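Local coordinates for probable fumarate reductase Ifc3 (Shewanella frigidimarina, PDB 1QO8), which catalyses the essentially one-way reduction of fumarate to succinate, using one FAD and four covalently attached c-type hemes in each subunit, at residues 80-85 / 366-371; 204-209 / 548-553; 433-438 / 490-495. All coordinates share one frame; numbering follows the deposited sequence.

Contact 1: residues 80-85 / 366-371; sequences NECHSF and DSRILI. With HEM (protoporphyrin IX containing Fe), chain C.
His83 NE2 binds the heme iron at 1.8 Å, with His59 as the second axial ligand, and Cys82 SG lies 2.4 Å from the vinyl carbon CAC, consistent with the thioether of a CXXCH heme-attachment motif. Two side chains flank the ligating imidazole. Phe85 CZ sits over one ring face, offset toward the rim, while the edge of the phenyl ring meets the porphyrin, CZ being 3.5 Å from CHB. Ile369, from the flavoprotein part, crosses the imidazole obliquely; its CD1 is 3.6 Å from His83 ND1, and its tip also packs on the propionate carbon CBD. Behind this first shell, hydrogen bonds to backbone carbonyls hold the two loops together. Arg368 N donates to Cys82 O (2.8 Å, 165°), nearly along the C=O axis. The Arg368 side chain bends at chi3 (-55°), so that NH2 reaches Glu81 O at 2.8 Å, close to the guanidinium plane. Water 1 joins the same carbonyl to Arg368 NE, giving Glu81 O a double grip. Arg368 is itself the centre of an inverse gamma turn, closed by Ile369 N on Ser367 O at 2.6 Å. The cytochrome loop is thereby docked on the loop between strand 357-364 and helix 374-377; Arg368 NH1 ties it further to Ser330 O and Asn332 O, and Ile371 packs against strand 489-505.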
loop_
_atom_site.group_PDB
_atom_site.type_symbol
_atom_site.label_atom_id
_atom_site.label_comp_id
_atom_site.label_asym_id
_atom_site.label_seq_id
_atom_site.Cartn_x
_atom_site.Cartn_y
_atom_site.Cartn_z
ATOM N N ASN A 80 17.817 23.004 15.317
ATOM C CA ASN A 80 18.579 21.833 14.964
ATOM C C ASN A 80 17.756 20.588 14.806
ATOM O O ASN A 80 18.364 19.531 14.594
ATOM C CB ASN A 80 19.841 21.635 15.840
ATOM C CG ASN A 80 20.895 22.680 15.370
ATOM O OD1 ASN A 80 22.077 22.667 15.863
ATOM N ND2 ASN A 80 20.672 23.594 14.426
ATOM N N GLU A 81 16.437 20.564 14.757
ATOM C CA GLU A 81 15.690 19.425 14.271
ATOM C C GLU A 81 15.800 19.328 12.724
ATOM O O GLU A 81 15.478 18.328 12.097
ATOM C CB GLU A 81 14.204 19.663 14.573
ATOM C CG GLU A 81 13.861 19.494 16.084
ATOM C CD GLU A 81 13.964 18.005 16.382
ATOM O OE1 GLU A 81 14.032 17.193 15.426
ATOM O OE2 GLU A 81 14.058 17.542 17.524
ATOM N N CYS A 82 16.102 20.501 12.144
ATOM C CA CYS A 82 16.253 20.656 10.724
ATOM C C CYS A 82 17.601 21.210 10.302
ATOM O O CYS A 82 18.145 20.648 9.319
ATOM C CB CYS A 82 15.196 21.533 10.106
ATOM S SG CYS A 82 13.535 21.024 10.596
ATOM N N HIS A 83 18.142 22.155 11.057
ATOM C CA HIS A 83 19.410 22.765 10.657
ATOM C C HIS A 83 20.550 22.127 11.412
ATOM O O HIS A 83 20.369 21.260 12.284
ATOM C CB HIS A 83 19.450 24.256 10.867
ATOM C CG HIS A 83 18.391 25.095 10.223
ATOM N ND1 HIS A 83 18.485 25.531 8.876
ATOM C CD2 HIS A 83 17.247 25.588 10.661
ATOM C CE1 HIS A 83 17.413 26.279 8.603
ATOM N NE2 HIS A 83 16.560 26.333 9.693
ATOM N N SER A 84 21.770 22.614 11.232
ATOM C CA SER A 84 22.808 22.093 12.154
ATOM C C SER A 84 23.661 23.256 12.621
ATOM O O SER A 84 24.869 23.162 12.516
ATOM C CB SER A 84 23.534 20.921 11.516
ATOM O OG SER A 84 24.084 19.987 12.469
ATOM N N PHE A 85 23.077 24.389 13.048
ATOM C CA PHE A 85 23.883 25.511 13.509
ATOM C C PHE A 85 24.815 25.057 14.626
ATOM O O PHE A 85 24.422 24.129 15.320
ATOM C CB PHE A 85 23.049 26.682 13.974
ATOM C CG PHE A 85 21.998 27.107 12.985
ATOM C CD1 PHE A 85 22.304 27.436 11.659
ATOM C CD2 PHE A 85 20.695 27.179 13.344
ATOM C CE1 PHE A 85 21.295 27.838 10.801
ATOM C CE2 PHE A 85 19.700 27.573 12.505
ATOM C CZ PHE A 85 19.972 27.935 11.218
ATOM N N ASP A 366 23.071 16.908 6.706
ATOM C CA ASP A 366 23.152 17.544 8.002
ATOM C C ASP A 366 22.056 18.580 8.224
ATOM O O ASP A 366 21.329 18.440 9.208
ATOM C CB ASP A 366 24.512 18.247 8.199
ATOM C CG ASP A 366 25.233 18.533 6.882
ATOM O OD1 ASP A 366 24.546 18.581 5.779
ATOM O OD2 ASP A 366 26.500 18.661 7.020
ATOM N N SER A 367 22.046 19.641 7.456
ATOM C CA SER A 367 20.951 20.609 7.421
ATOM C C SER A 367 19.964 20.173 6.347
ATOM O O SER A 367 20.197 20.208 5.111
ATOM C CB SER A 367 21.531 21.979 7.343
ATOM O OG SER A 367 20.774 23.156 7.275
ATOM N N ARG A 368 18.761 19.736 6.749
ATOM C CA ARG A 368 17.886 18.987 5.840
ATOM C C ARG A 368 17.112 19.880 4.940
ATOM O O ARG A 368 15.881 19.962 4.855
ATOM C CB ARG A 368 17.024 17.940 6.569
ATOM C CG ARG A 368 17.861 16.875 7.282
ATOM C CD ARG A 368 17.000 15.790 8.011
ATOM N NE ARG A 368 16.052 16.368 8.958
ATOM C CZ ARG A 368 14.782 16.681 8.801
ATOM N NH1 ARG A 368 13.998 16.518 7.697
ATOM N NH2 ARG A 368 14.165 17.206 9.900
ATOM N N ILE A 369 17.842 20.650 4.138
ATOM C CA ILE A 369 17.212 21.624 3.235
ATOM C C ILE A 369 17.568 21.185 1.799
ATOM O O ILE A 369 18.641 20.584 1.646
ATOM C CB ILE A 369 17.977 22.902 3.663
ATOM C CG1 ILE A 369 17.213 23.551 4.827
ATOM C CG2 ILE A 369 18.311 23.846 2.518
ATOM C CD1 ILE A 369 17.995 24.689 5.441
ATOM N N LEU A 370 16.775 21.441 0.821
ATOM C CA LEU A 370 16.932 21.178 -0.580
ATOM C C LEU A 370 18.232 21.869 -1.105
ATOM O O LEU A 370 18.395 23.073 -0.828
ATOM C CB LEU A 370 15.743 21.673 -1.392
ATOM C CG LEU A 370 14.310 21.141 -1.236
ATOM C CD1 LEU A 370 13.557 21.077 -2.583
ATOM C CD2 LEU A 370 14.138 19.771 -0.621
ATOM N N ILE A 371 19.209 21.143 -1.577
ATOM C CA ILE A 371 20.265 21.810 -2.417
ATOM C C ILE A 371 19.753 21.777 -3.838
ATOM O O ILE A 371 19.513 20.736 -4.433
ATOM C CB ILE A 371 21.629 21.191 -2.172
ATOM C CG1 ILE A 371 22.038 21.552 -0.724
ATOM C CG2 ILE A 371 22.692 21.842 -3.095
ATOM C CD1 ILE A 371 21.904 20.337 0.138
HETATM C CHA HEM C . 15.595 28.570 6.218
HETATM C CHB HEM C . 17.139 29.820 10.648
HETATM C CHC HEM C . 14.172 26.409 12.353
HETATM C CHD HEM C . 13.673 24.501 7.922
HETATM C C1A HEM C . 16.228 29.268 7.212
HETATM C C2A HEM C . 16.992 30.501 7.134
HETATM C C3A HEM C . 17.403 30.843 8.347
HETATM C C4A HEM C . 16.932 29.798 9.260
HETATM C CMA HEM C . 18.273 32.027 8.834
HETATM C CAA HEM C . 17.315 31.233 5.790
HETATM C CBA HEM C . 16.341 32.383 5.467
HETATM C CGA HEM C . 14.992 31.819 5.085
HETATM O O1A HEM C . 14.039 32.158 5.863
HETATM O O2A HEM C . 14.891 31.072 4.060
HETATM C C1B HEM C . 16.309 29.109 11.506
HETATM C C2B HEM C . 16.139 29.349 12.933
HETATM C C3B HEM C . 15.298 28.432 13.372
HETATM C C4B HEM C . 14.917 27.562 12.291
HETATM C CMB HEM C . 16.818 30.515 13.633
HETATM C CAB HEM C . 14.613 28.254 14.795
HETATM C CBB HEM C . 14.488 29.291 15.627
HETATM C C1C HEM C . 13.841 25.529 11.350
HETATM C C2C HEM C . 13.010 24.334 11.439
HETATM C C3C HEM C . 12.855 23.848 10.211
HETATM C C4C HEM C . 13.571 24.707 9.298
HETATM C CMC HEM C . 12.500 23.827 12.792
HETATM C CAC HEM C . 12.025 22.628 9.669
HETATM C CBC HEM C . 10.850 22.280 10.186
HETATM C C1D HEM C . 14.120 25.469 7.061
HETATM C C2D HEM C . 14.020 25.392 5.589
HETATM C C3D HEM C . 14.538 26.518 5.129
HETATM C C4D HEM C . 14.983 27.332 6.241
HETATM C CMD HEM C . 13.414 24.187 4.839
HETATM C CAD HEM C . 14.708 26.963 3.632
HETATM C CBD HEM C . 16.139 26.834 3.170
HETATM C CGD HEM C . 16.500 27.293 1.734
HETATM O O1D HEM C . 15.733 27.030 0.788
HETATM O O2D HEM C . 17.567 27.912 1.549
HETATM N NA HEM C . 16.161 28.911 8.557
HETATM N NB HEM C . 15.578 27.994 11.154
HETATM N NC HEM C . 14.159 25.727 10.023
HETATM N ND HEM C . 14.710 26.646 7.425
HETATM FE FE HEM C . 15.077 27.365 9.297
HETATM O O HOH W 1 17.865 16.650 11.151
HETATM O O HOH W 2 19.595 18.442 11.244
#

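Contact 2: residues 204-209 / 548-553. With FAD (flavin-adenine dinucleotide), chain G.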
loop_
_atom_site.group_PDB
_atom_site.type_symbol
_atom_site.label_atom_id
_atom_site.label_comp_id
_atom_site.label_asym_id
_atom_site.label_seq_id
_atom_site.Cartn_x
_atom_site.Cartn_y
_atom_site.Cartn_z
ATOM N N VAL A 204 -8.761 17.355 -9.377
ATOM C CA VAL A 204 -7.931 18.279 -10.129
ATOM C C VAL A 204 -8.714 19.467 -10.656
ATOM O O VAL A 204 -8.186 20.593 -10.623
ATOM C CB VAL A 204 -7.135 17.599 -11.261
ATOM C CG1 VAL A 204 -6.215 18.526 -12.015
ATOM C CG2 VAL A 204 -6.269 16.523 -10.579
ATOM N N THR A 205 -9.904 19.194 -11.212
ATOM C CA THR A 205 -10.796 20.240 -11.691
ATOM C C THR A 205 -11.217 21.227 -10.623
ATOM O O THR A 205 -11.134 22.442 -10.828
ATOM C CB THR A 205 -12.050 19.556 -12.361
ATOM O OG1 THR A 205 -11.518 18.782 -13.458
ATOM C CG2 THR A 205 -13.041 20.566 -12.883
ATOM N N ILE A 206 -11.654 20.787 -9.466
ATOM C CA ILE A 206 -11.909 21.635 -8.304
ATOM C C ILE A 206 -10.686 22.412 -7.835
ATOM O O ILE A 206 -10.796 23.618 -7.522
ATOM C CB ILE A 206 -12.428 20.784 -7.139
ATOM C CG1 ILE A 206 -13.843 20.315 -7.590
ATOM C CG2 ILE A 206 -12.462 21.506 -5.811
ATOM C CD1 ILE A 206 -14.598 19.514 -6.576
ATOM N N LEU A 207 -9.552 21.711 -7.795
ATOM C CA LEU A 207 -8.296 22.377 -7.495
ATOM C C LEU A 207 -8.114 23.580 -8.438
ATOM O O LEU A 207 -7.994 24.691 -7.933
ATOM C CB LEU A 207 -7.063 21.461 -7.592
ATOM C CG LEU A 207 -5.775 22.161 -7.166
ATOM C CD1 LEU A 207 -5.900 22.557 -5.708
ATOM C CD2 LEU A 207 -4.529 21.271 -7.377
ATOM N N ALA A 208 -8.170 23.356 -9.745
ATOM C CA ALA A 208 -8.005 24.410 -10.727
ATOM C C ALA A 208 -9.068 25.495 -10.551
ATOM O O ALA A 208 -8.750 26.674 -10.477
ATOM C CB ALA A 208 -8.087 23.910 -12.178
ATOM N N GLU A 209 -10.325 25.087 -10.430
ATOM C CA GLU A 209 -11.424 26.023 -10.456
ATOM C C GLU A 209 -11.438 26.976 -9.285
ATOM O O GLU A 209 -11.939 28.083 -9.434
ATOM C CB GLU A 209 -12.753 25.259 -10.485
ATOM C CG GLU A 209 -13.012 24.784 -11.924
ATOM C CD GLU A 209 -14.256 23.905 -11.988
ATOM O OE1 GLU A 209 -14.792 23.486 -10.954
ATOM O OE2 GLU A 209 -14.685 23.650 -13.141
ATOM N N THR A 548 -3.948 22.329 -0.016
ATOM C CA THR A 548 -4.279 22.552 1.407
ATOM C C THR A 548 -5.268 23.701 1.543
ATOM O O THR A 548 -6.189 23.604 2.373
ATOM C CB THR A 548 -3.042 22.820 2.286
ATOM O OG1 THR A 548 -2.483 24.091 1.858
ATOM C CG2 THR A 548 -1.982 21.744 2.117
ATOM N N VAL A 549 -5.207 24.707 0.643
ATOM C CA VAL A 549 -6.163 25.791 0.770
ATOM C C VAL A 549 -7.528 25.364 0.220
ATOM O O VAL A 549 -8.584 25.490 0.845
ATOM C CB VAL A 549 -5.718 27.094 0.067
ATOM C CG1 VAL A 549 -6.792 28.147 0.189
ATOM C CG2 VAL A 549 -4.411 27.571 0.721
ATOM N N VAL A 550 -7.551 24.898 -1.005
ATOM C CA VAL A 550 -8.817 24.606 -1.651
ATOM C C VAL A 550 -9.557 23.481 -0.885
ATOM O O VAL A 550 -10.762 23.584 -0.684
ATOM C CB VAL A 550 -8.570 24.192 -3.093
ATOM C CG1 VAL A 550 -9.778 23.523 -3.723
ATOM C CG2 VAL A 550 -8.153 25.381 -3.959
ATOM N N PHE A 551 -8.903 22.366 -0.571
ATOM C CA PHE A 551 -9.659 21.246 -0.015
ATOM C C PHE A 551 -9.739 21.429 1.492
ATOM O O PHE A 551 -10.590 20.848 2.168
ATOM C CB PHE A 551 -9.052 19.886 -0.418
ATOM C CG PHE A 551 -9.446 19.543 -1.840
ATOM C CD1 PHE A 551 -10.736 19.138 -2.150
ATOM C CD2 PHE A 551 -8.501 19.673 -2.856
ATOM C CE1 PHE A 551 -11.095 18.915 -3.469
ATOM C CE2 PHE A 551 -8.862 19.414 -4.174
ATOM C CZ PHE A 551 -10.155 19.043 -4.490
ATOM N N GLY A 552 -8.787 22.172 2.087
ATOM C CA GLY A 552 -8.876 22.488 3.518
ATOM C C GLY A 552 -10.169 23.258 3.748
ATOM O O GLY A 552 -10.889 22.941 4.720
ATOM N N ARG A 553 -10.530 24.157 2.814
ATOM C CA ARG A 553 -11.690 25.006 3.028
ATOM C C ARG A 553 -12.947 24.154 2.701
ATOM O O ARG A 553 -13.977 24.341 3.327
ATOM C CB ARG A 553 -11.743 26.244 2.117
ATOM C CG ARG A 553 -10.576 27.230 2.281
ATOM C CD ARG A 553 -10.549 28.271 1.173
ATOM N NE ARG A 553 -11.632 29.252 1.396
ATOM C CZ ARG A 553 -12.067 30.049 0.415
ATOM N NH1 ARG A 553 -11.578 30.043 -0.836
ATOM N NH2 ARG A 553 -13.010 30.936 0.709
HETATM P PA FAD G . 1.294 19.875 7.223
HETATM O O1A FAD G . 1.599 21.311 6.927
HETATM O O2A FAD G . 2.290 18.981 7.433
HETATM O O5B FAD G . 0.747 19.976 8.693
HETATM C C5B FAD G . 0.116 18.831 9.402
HETATM C C4B FAD G . -0.090 19.260 10.941
HETATM O O4B FAD G . -0.731 18.037 11.553
HETATM C C3B FAD G . 1.279 19.353 11.692
HETATM O O3B FAD G . 1.645 20.524 12.269
HETATM C C2B FAD G . 1.404 17.997 12.478
HETATM O O2B FAD G . 2.141 18.076 13.723
HETATM C C1B FAD G . -0.022 17.800 12.833
HETATM N N9A FAD G . -0.358 16.398 13.118
HETATM C C8A FAD G . 0.121 15.262 12.515
HETATM N N7A FAD G . -0.303 14.175 13.098
HETATM C C5A FAD G . -1.114 14.599 14.146
HETATM C C6A FAD G . -1.809 13.891 15.218
HETATM N N6A FAD G . -1.826 12.593 15.346
HETATM N N1A FAD G . -2.521 14.694 16.047
HETATM C C2A FAD G . -2.470 16.069 16.007
HETATM N N3A FAD G . -1.836 16.801 15.064
HETATM C C4A FAD G . -1.165 15.997 14.195
HETATM N N1 FAD G . 4.277 22.376 -1.991
HETATM C C2 FAD G . 3.864 23.334 -2.777
HETATM O O2 FAD G . 2.886 23.357 -3.449
HETATM N N3 FAD G . 4.584 24.558 -2.932
HETATM C C4 FAD G . 5.749 24.664 -2.179
HETATM O O4 FAD G . 6.431 25.643 -2.295
HETATM C C4X FAD G . 6.217 23.549 -1.359
HETATM N N5 FAD G . 7.377 23.644 -0.691
HETATM C C5X FAD G . 7.785 22.653 0.136
HETATM C C6 FAD G . 8.998 22.824 0.817
HETATM C C7 FAD G . 9.436 21.840 1.670
HETATM C C7M FAD G . 10.717 21.946 2.435
HETATM C C8 FAD G . 8.604 20.679 1.865
HETATM C C8M FAD G . 9.036 19.633 2.848
HETATM C C9 FAD G . 7.402 20.524 1.224
HETATM C C9A FAD G . 6.953 21.487 0.352
HETATM N N10 FAD G . 5.755 21.425 -0.388
HETATM C C10 FAD G . 5.371 22.401 -1.224
HETATM C "C1'" FAD G . 4.677 20.473 0.029
HETATM C "C2'" FAD G . 3.579 21.240 0.840
HETATM O "O2'" FAD G . 4.405 22.137 1.657
HETATM C "C3'" FAD G . 3.023 20.209 1.852
HETATM O "O3'" FAD G . 2.449 19.087 1.169
HETATM C "C4'" FAD G . 1.700 20.820 2.425
HETATM O "O4'" FAD G . 2.162 21.970 3.198
HETATM C "C5'" FAD G . 1.147 19.761 3.445
HETATM O "O5'" FAD G . 0.099 20.583 4.263
HETATM P P FAD G . -0.824 19.925 5.306
HETATM O O1P FAD G . -1.690 21.058 5.807
HETATM O O2P FAD G . -1.375 18.841 4.624
HETATM O O3P FAD G . 0.104 19.351 6.259
#
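Two helices of the Rossmann-type FAD-binding domain of the FAD-dependent oxidoreductase 2 family (fumarate reductase/succinate dehydrogenase subfamily) pack here at a steep crossing: the axes of 204-209 and 548-553 approach to 9.6 Å at 107°. The side chains that meet are all apolar, and no hydrogen bond crosses between the segments. Each helix presents two consecutive residues, and the side chains interlock crosswise. Ile206 and Phe551 meet at about a right angle. The gamma-methyl CG2 of Ile206, anti to its backbone N, touches the outer end of the phenyl ring, 3.6 Å from CZ, and approaches obliquely. Phe551 has CG anti to its carbonyl carbon (chi1 -78°), which sends the ring across toward helix 201-220, where it also rests on Leu203. Leu207 and Val550 form the second right-angled pair. With CG anti to the backbone N (chi1 -176°), Leu207 swings its branch toward the other helix, and CD1 stops 4.0 Å from Val550 CG2. Val550 divides its two methyls between the partners, for CG1 lies 4.0 Å from Ile206 CG2 and also faces the Ile206 carbonyl oxygen. That same CG1 sits above one face of its neighbour Phe551, displaced toward the rim, and so touches both the ring and the isoleucine. An alanine at Val550 would lack both methyls and would probably loosen the packing on Ile206 and Leu207 and the support of the Phe551 ring. Further along helix 201-220, Trp217 makes a cation-pi contact with Arg553. On its other side, helix 543-563, one of the domain's helices beside the cofactor, faces helix 131-143 and FAD: Thr548 OG1 hydrogen-bonds to Ser131 OG and Ile545 O, while its CG2 methyl comes within 3.2 Å of FAD O5'.

Contact 3: residues 433-438 / 490-495; sequences LEMLYK and YAVKVA. With HEM (protoporphyrin IX containing Fe), chain C.
Glu434 takes a positive phi (54°) as the C-prime residue of the Schellman motif ending helix 425-432, and this turn sends the chain into a short edge strand. Lys438 CG then occupies the crowded position between backbone N and carbonyl carbon (chi1 55°), and bends at chi3 and chi4 fold the side chain back. Tyr490, with CG anti to its carbonyl carbon (chi1 -69°), lies alongside it, so that Lys438 CE meets the ring edge 3.5 Å from CE1. The ammonium NZ continues to a salt bridge with Asp431. Leu436 crosses the same ring obliquely, CD1 being 3.5 Å from Tyr490 CD1, and its other methyl packs on Val492. Next to it Met435 runs beside Val492, pointing the same way, with CB 4.1 Å from CG1.

Between these side chains the strands pair antiparallel. Tyr437 and Ala491 are the hydrogen-bonded pair: Tyr437 N reaches Ala491 O at 2.7 Å in the carbonyl plane, whereas Ala491 N approaches Tyr437 O at 2.9 Å with the donor above the Tyr437 carbonyl plane. Lys438 and Tyr490 form the adjacent non-hydrogen-bonded pair. Where the ladder stops, water 3 donates to Met435 O (2.7 Å) and accepts from Lys493 N, bridging the pair two residues beyond Tyr437 and Ala491. Two residues before Met435, Leu433 CD2 packs on heme atom C3A at 3.6 Å. Strand 489-505 also pairs with strand 412-417. The two backbone bonds of Tyr437 and Ala491 attach 437-438 to strand 489-505, while the aliphatic part of Lys438 adds apolar cover to Tyr490 and its charge is met at the helix end.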
loop_
_atom_site.group_PDB
_atom_site.type_symbol
_atom_site.label_atom_id
_atom_site.label_comp_id
_atom_site.label_asym_id
_atom_site.label_seq_id
_atom_site.Cartn_x
_atom_site.Cartn_y
_atom_site.Cartn_z
ATOM N N LEU A 433 23.842 29.438 6.512
ATOM C CA LEU A 433 23.262 28.319 7.228
ATOM C C LEU A 433 24.249 27.334 7.749
ATOM O O LEU A 433 23.823 26.274 8.246
ATOM C CB LEU A 433 22.174 27.628 6.377
ATOM C CG LEU A 433 21.055 28.602 6.022
ATOM C CD1 LEU A 433 19.955 27.928 5.177
ATOM C CD2 LEU A 433 20.430 29.224 7.291
ATOM N N GLU A 434 25.535 27.612 7.647
ATOM C CA GLU A 434 26.616 26.747 8.025
ATOM C C GLU A 434 26.524 25.379 7.365
ATOM O O GLU A 434 27.111 24.408 7.872
ATOM C CB GLU A 434 26.712 26.607 9.584
ATOM C CG GLU A 434 26.795 27.959 10.307
ATOM C CD GLU A 434 26.746 27.800 11.827
ATOM O OE1 GLU A 434 26.867 26.750 12.485
ATOM O OE2 GLU A 434 26.654 28.798 12.527
ATOM N N MET A 435 26.064 25.310 6.121
ATOM C CA MET A 435 26.085 24.004 5.424
ATOM C C MET A 435 27.350 23.655 4.659
ATOM O O MET A 435 27.632 22.486 4.274
ATOM C CB MET A 435 24.859 24.071 4.488
ATOM C CG MET A 435 23.558 23.944 5.366
ATOM S SD MET A 435 22.220 24.315 4.154
ATOM C CE MET A 435 22.200 22.759 3.215
ATOM N N LEU A 436 28.191 24.683 4.447
ATOM C CA LEU A 436 29.399 24.389 3.605
ATOM C C LEU A 436 30.601 24.039 4.431
ATOM O O LEU A 436 31.003 24.862 5.300
ATOM C CB LEU A 436 29.754 25.661 2.818
ATOM C CG LEU A 436 28.642 26.198 1.926
ATOM C CD1 LEU A 436 29.267 27.261 1.047
ATOM C CD2 LEU A 436 27.921 25.017 1.221
ATOM N N TYR A 437 31.257 22.927 4.144
ATOM C CA TYR A 437 32.628 22.705 4.574
ATOM C C TYR A 437 33.582 23.513 3.679
ATOM O O TYR A 437 33.228 23.743 2.512
ATOM C CB TYR A 437 32.981 21.224 4.393
ATOM C CG TYR A 437 32.268 20.328 5.409
ATOM C CD1 TYR A 437 30.916 20.100 5.377
ATOM C CD2 TYR A 437 33.038 19.693 6.389
ATOM C CE1 TYR A 437 30.284 19.259 6.292
ATOM C CE2 TYR A 437 32.440 18.858 7.334
ATOM C CZ TYR A 437 31.081 18.668 7.277
ATOM O OH TYR A 437 30.518 17.828 8.230
ATOM N N LYS A 438 34.752 23.904 4.177
ATOM C CA LYS A 438 35.607 24.700 3.292
ATOM C C LYS A 438 37.072 24.481 3.599
ATOM O O LYS A 438 37.361 23.956 4.651
ATOM C CB LYS A 438 35.320 26.178 3.299
ATOM C CG LYS A 438 35.349 26.877 4.621
ATOM C CD LYS A 438 34.683 28.266 4.489
ATOM C CE LYS A 438 33.174 28.095 4.292
ATOM N NZ LYS A 438 32.383 29.129 5.030
ATOM N N TYR A 490 34.878 24.444 -1.459
ATOM C CA TYR A 490 33.699 24.251 -0.639
ATOM C C TYR A 490 33.062 22.883 -0.876
ATOM O O TYR A 490 33.179 22.400 -2.002
ATOM C CB TYR A 490 32.624 25.262 -1.058
ATOM C CG TYR A 490 33.016 26.679 -0.686
ATOM C CD1 TYR A 490 32.766 27.240 0.556
ATOM C CD2 TYR A 490 33.697 27.444 -1.651
ATOM C CE1 TYR A 490 33.173 28.549 0.834
ATOM C CE2 TYR A 490 34.086 28.742 -1.407
ATOM C CZ TYR A 490 33.804 29.275 -0.158
ATOM O OH TYR A 490 34.205 30.568 0.074
ATOM N N ALA A 491 32.341 22.384 0.144
ATOM C CA ALA A 491 31.487 21.209 -0.093
ATOM C C ALA A 491 30.209 21.211 0.775
ATOM O O ALA A 491 30.258 21.628 1.943
ATOM C CB ALA A 491 32.251 19.948 0.254
ATOM N N VAL A 492 29.136 20.627 0.220
ATOM C CA VAL A 492 27.936 20.428 0.981
ATOM C C VAL A 492 27.562 18.910 0.951
ATOM O O VAL A 492 27.598 18.337 -0.152
ATOM C CB VAL A 492 26.590 20.866 0.432
ATOM C CG1 VAL A 492 25.664 21.310 1.568
ATOM C CG2 VAL A 492 26.620 21.661 -0.827
ATOM N N LYS A 493 27.184 18.376 2.110
ATOM C CA LYS A 493 26.856 16.943 2.122
ATOM C C LYS A 493 25.409 16.674 1.773
ATOM O O LYS A 493 24.537 17.366 2.302
ATOM C CB LYS A 493 27.224 16.380 3.496
ATOM C CG LYS A 493 27.110 14.850 3.609
ATOM C CD LYS A 493 27.623 14.588 5.055
ATOM C CE LYS A 493 27.974 13.193 5.392
ATOM N NZ LYS A 493 28.421 13.153 6.869
ATOM N N VAL A 494 25.110 15.856 0.735
ATOM C CA VAL A 494 23.705 15.662 0.312
ATOM C C VAL A 494 23.314 14.228 0.107
ATOM O O VAL A 494 24.143 13.338 0.067
ATOM C CB VAL A 494 23.424 16.395 -1.005
ATOM C CG1 VAL A 494 23.846 17.862 -0.863
ATOM C CG2 VAL A 494 24.241 15.745 -2.163
ATOM N N ALA A 495 22.036 13.922 0.015
ATOM C CA ALA A 495 21.455 12.634 -0.229
ATOM C C ALA A 495 20.033 12.865 -0.681
ATOM O O ALA A 495 19.399 13.893 -0.442
ATOM C CB ALA A 495 21.586 11.783 1.039
HETATM C CHA HEM C . 15.595 28.570 6.218
HETATM C CHB HEM C . 17.139 29.820 10.648
HETATM C CHC HEM C . 14.172 26.409 12.353
HETATM C CHD HEM C . 13.673 24.501 7.922
HETATM C C1A HEM C . 16.228 29.268 7.212
HETATM C C2A HEM C . 16.992 30.501 7.134
HETATM C C3A HEM C . 17.403 30.843 8.347
HETATM C C4A HEM C . 16.932 29.798 9.260
HETATM C CMA HEM C . 18.273 32.027 8.834
HETATM C CAA HEM C . 17.315 31.233 5.790
HETATM C CBA HEM C . 16.341 32.383 5.467
HETATM C CGA HEM C . 14.992 31.819 5.085
HETATM O O1A HEM C . 14.039 32.158 5.863
HETATM O O2A HEM C . 14.891 31.072 4.060
HETATM C C1B HEM C . 16.309 29.109 11.506
HETATM C C2B HEM C . 16.139 29.349 12.933
HETATM C C3B HEM C . 15.298 28.432 13.372
HETATM C C4B HEM C . 14.917 27.562 12.291
HETATM C CMB HEM C . 16.818 30.515 13.633
HETATM C CAB HEM C . 14.613 28.254 14.795
HETATM C CBB HEM C . 14.488 29.291 15.627
HETATM C C1C HEM C . 13.841 25.529 11.350
HETATM C C2C HEM C . 13.010 24.334 11.439
HETATM C C3C HEM C . 12.855 23.848 10.211
HETATM C C4C HEM C . 13.571 24.707 9.298
HETATM C CMC HEM C . 12.500 23.827 12.792
HETATM C CAC HEM C . 12.025 22.628 9.669
HETATM C CBC HEM C . 10.850 22.280 10.186
HETATM C C1D HEM C . 14.120 25.469 7.061
HETATM C C2D HEM C . 14.020 25.392 5.589
HETATM C C3D HEM C . 14.538 26.518 5.129
HETATM C C4D HEM C . 14.983 27.332 6.241
HETATM C CMD HEM C . 13.414 24.187 4.839
HETATM C CAD HEM C . 14.708 26.963 3.632
HETATM C CBD HEM C . 16.139 26.834 3.170
HETATM C CGD HEM C . 16.500 27.293 1.734
HETATM O O1D HEM C . 15.733 27.030 0.788
HETATM O O2D HEM C . 17.567 27.912 1.549
HETATM N NA HEM C . 16.161 28.911 8.557
HETATM N NB HEM C . 15.578 27.994 11.154
HETATM N NC HEM C . 14.159 25.727 10.023
HETATM N ND HEM C . 14.710 26.646 7.425
HETATM FE FE HEM C . 15.077 27.365 9.297
HETATM O O HOH W 3 27.021 19.917 4.509
#

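How the contacts relate
Contacts 1 and 3 are neighbours, with centres about 10 Å apart, and both touch the same heme; Ser367 packs on Met435, and Ile371 on Val494 of strand 489-505. Contact 1 is partly buried and joins cytochrome to flavoprotein through hydrogen bonds to carbonyls, bridging waters and Ile369 packed beside the iron-ligating His83. Contact 3, more buried, stays within the flavoprotein part and relies on strand pairing with apolar side chains at its flanks. Contact 2 lies on the opposite side of the chain's centre, its centre about 31 Å from that of contact 1 and 38 Å from that of contact 3. It is a buried helix crossing without hydrogen bonds between its segments, beside FAD rather than heme.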